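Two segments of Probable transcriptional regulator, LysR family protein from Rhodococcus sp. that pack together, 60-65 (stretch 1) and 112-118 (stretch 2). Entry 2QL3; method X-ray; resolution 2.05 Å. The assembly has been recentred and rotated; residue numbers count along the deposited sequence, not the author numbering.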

# COMPACT_ATOMS: atom_id res chain seq x y z
N VAL A 60 1.11 8.19 14.49
CA VAL A 60 1.94 8.87 13.50
C VAL A 60 3.43 8.72 13.77
O VAL A 60 3.83 8.42 14.89
CB VAL A 60 1.62 10.41 13.39
CG1 VAL A 60 0.30 10.63 12.77
CG2 VAL A 60 1.68 11.11 14.75
N TYR A 61 4.26 8.96 12.76
CA TYR A 61 5.66 9.20 13.05
C TYR A 61 5.82 10.56 13.69
O TYR A 61 5.22 11.54 13.26
CB TYR A 61 6.54 9.15 11.80
CG TYR A 61 6.42 7.94 10.91
CD1 TYR A 61 6.91 6.69 11.31
CD2 TYR A 61 5.91 8.06 9.62
CE1 TYR A 61 6.88 5.60 10.45
CE2 TYR A 61 5.83 6.95 8.76
CZ TYR A 61 6.33 5.72 9.19
OH TYR A 61 6.29 4.61 8.35
N ASP A 62 6.69 10.66 14.69
CA ASP A 62 6.98 11.95 15.31
C ASP A 62 8.04 12.63 14.45
O ASP A 62 9.24 12.63 14.79
CB ASP A 62 7.49 11.72 16.73
CG ASP A 62 7.70 13.01 17.53
OD1 ASP A 62 7.28 14.14 17.15
OD2 ASP A 62 8.35 12.85 18.57
N LEU A 63 7.58 13.13 13.30
CA LEU A 63 8.31 13.98 12.35
C LEU A 63 7.40 15.14 11.92
O LEU A 63 6.26 14.93 11.47
CB LEU A 63 8.77 13.19 11.09
CG LEU A 63 9.69 12.00 11.29
CD1 LEU A 63 9.84 11.18 10.07
CD2 LEU A 63 11.07 12.47 11.78
N ASP A 64 7.90 16.37 12.09
CA ASP A 64 7.20 17.58 11.61
C ASP A 64 5.77 17.76 12.21
O ASP A 64 4.86 18.22 11.53
CB ASP A 64 7.12 17.58 10.04
CG ASP A 64 8.50 17.32 9.32
OD1 ASP A 64 9.52 17.88 9.75
OD2 ASP A 64 8.56 16.61 8.25
N LEU A 65 5.55 17.38 13.47
CA LEU A 65 4.22 17.42 14.07
C LEU A 65 4.02 18.81 14.68
O LEU A 65 5.00 19.43 15.06
CB LEU A 65 4.09 16.33 15.15
CG LEU A 65 4.26 14.86 14.73
CD1 LEU A 65 4.03 13.92 15.92
CD2 LEU A 65 3.36 14.48 13.54
N PRO A 112 4.95 11.89 2.59
CA PRO A 112 5.31 12.75 3.72
C PRO A 112 4.70 12.22 5.05
O PRO A 112 3.51 11.77 5.07
CB PRO A 112 4.80 14.13 3.31
CG PRO A 112 4.75 14.10 1.79
CD PRO A 112 4.46 12.65 1.41
N PRO A 113 5.47 12.28 6.14
CA PRO A 113 6.79 12.93 6.31
C PRO A 113 8.01 12.08 5.85
O PRO A 113 9.14 12.53 6.00
CB PRO A 113 6.87 13.11 7.82
CG PRO A 113 6.15 11.85 8.33
CD PRO A 113 5.02 11.65 7.41
N SER A 114 7.77 10.88 5.30
CA SER A 114 8.90 10.01 4.89
C SER A 114 9.80 10.61 3.83
O SER A 114 10.98 10.32 3.82
CB SER A 114 8.40 8.66 4.42
OG SER A 114 7.92 7.95 5.56
N THR A 115 9.23 11.40 2.93
CA THR A 115 9.93 11.93 1.79
C THR A 115 11.04 12.88 2.22
O THR A 115 12.16 12.72 1.78
CB THR A 115 9.01 12.71 0.88
OG1 THR A 115 7.76 12.05 0.78
CG2 THR A 115 9.69 12.93 -0.54
N ASN A 116 10.72 13.86 3.09
CA ASN A 116 11.71 14.81 3.60
C ASN A 116 12.69 14.09 4.50
O ASN A 116 13.88 14.39 4.50
CB ASN A 116 11.08 15.96 4.42
CG ASN A 116 10.33 16.96 3.59
OD1 ASN A 116 10.21 16.86 2.36
ND2 ASN A 116 9.83 18.01 4.27
N HIS A 117 12.19 13.14 5.30
CA HIS A 117 13.09 12.37 6.18
C HIS A 117 14.20 11.70 5.31
O HIS A 117 15.40 11.78 5.62
CB HIS A 117 12.32 11.27 6.97
CG HIS A 117 13.20 10.44 7.83
ND1 HIS A 117 13.59 9.15 7.48
CD2 HIS A 117 13.88 10.74 8.97
CE1 HIS A 117 14.44 8.69 8.38
NE2 HIS A 117 14.62 9.63 9.30
N ALA A 118 13.77 11.08 4.20
CA ALA A 118 14.64 10.30 3.35
C ALA A 118 15.64 11.25 2.67
O ALA A 118 16.81 10.97 2.68
CB ALA A 118 13.85 9.46 2.31
O HOH W 1 6.96 5.16 5.92
O HOH W 2 10.05 14.55 7.45

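A strand running out into a loop meets the start of a helix here, and the contact is small, about 287 Å² summed over both sides. No direct hydrogen bond crosses it; apolar packing and two bridging waters do the work. The hub is Pro113, joined to Pro112 by a cis peptide bond and placed just ahead of the helix, whose first turn it helps close: His117 N donates to Pro113 O at 3.2 Å.

Tyr61 and Leu63 direct their CA-to-CB bonds toward stretch 2, with exposed Asp62 turned away between them; the alternation stops there, because Asp64 points toward it as well. Leu63 lies nearest in the backbone sense, with Leu63 CA 6.3 Å from Pro113 CA, and Leu63 CB rests 3.8 Å from Pro113 CB. With chi1 m and chi2 t, a common leucine rotamer, Leu63 carries CD1 to within 4.0 Å of His117 CB, so one side chain touches both the proline and His117, one turn further along. The helix backbone places His117 CB there; chi1 t then sets where the imidazole goes.

Tyr61, also m at chi1, sets its ring obliquely against the proline, with CD2 4.0 Å from Pro113 CG. This conformation also carries the hydroxyl to water 1, which lies 2.6 Å from Tyr61 OH and 3.0 Å from Ser114 OG, itself placed by chi1 m; the water links two buried polar groups that do not bond directly.

Asp64 adopts positive phi and psi (59/35), and its m rotamer brings Asp64 OD2 3.9 Å from Pro113 CB and 2.7 Å from water 2, which donates to it and to Pro113 O at 2.6 Å; one donor reconciles two acceptors. Asn116 ND2, 4.4 Å from Asp64 OD2, is merely a neighbour. The rule: carbon packs on the proline, and water joins polar groups, side chain to side chain at water 1, side chain to backbone at water 2.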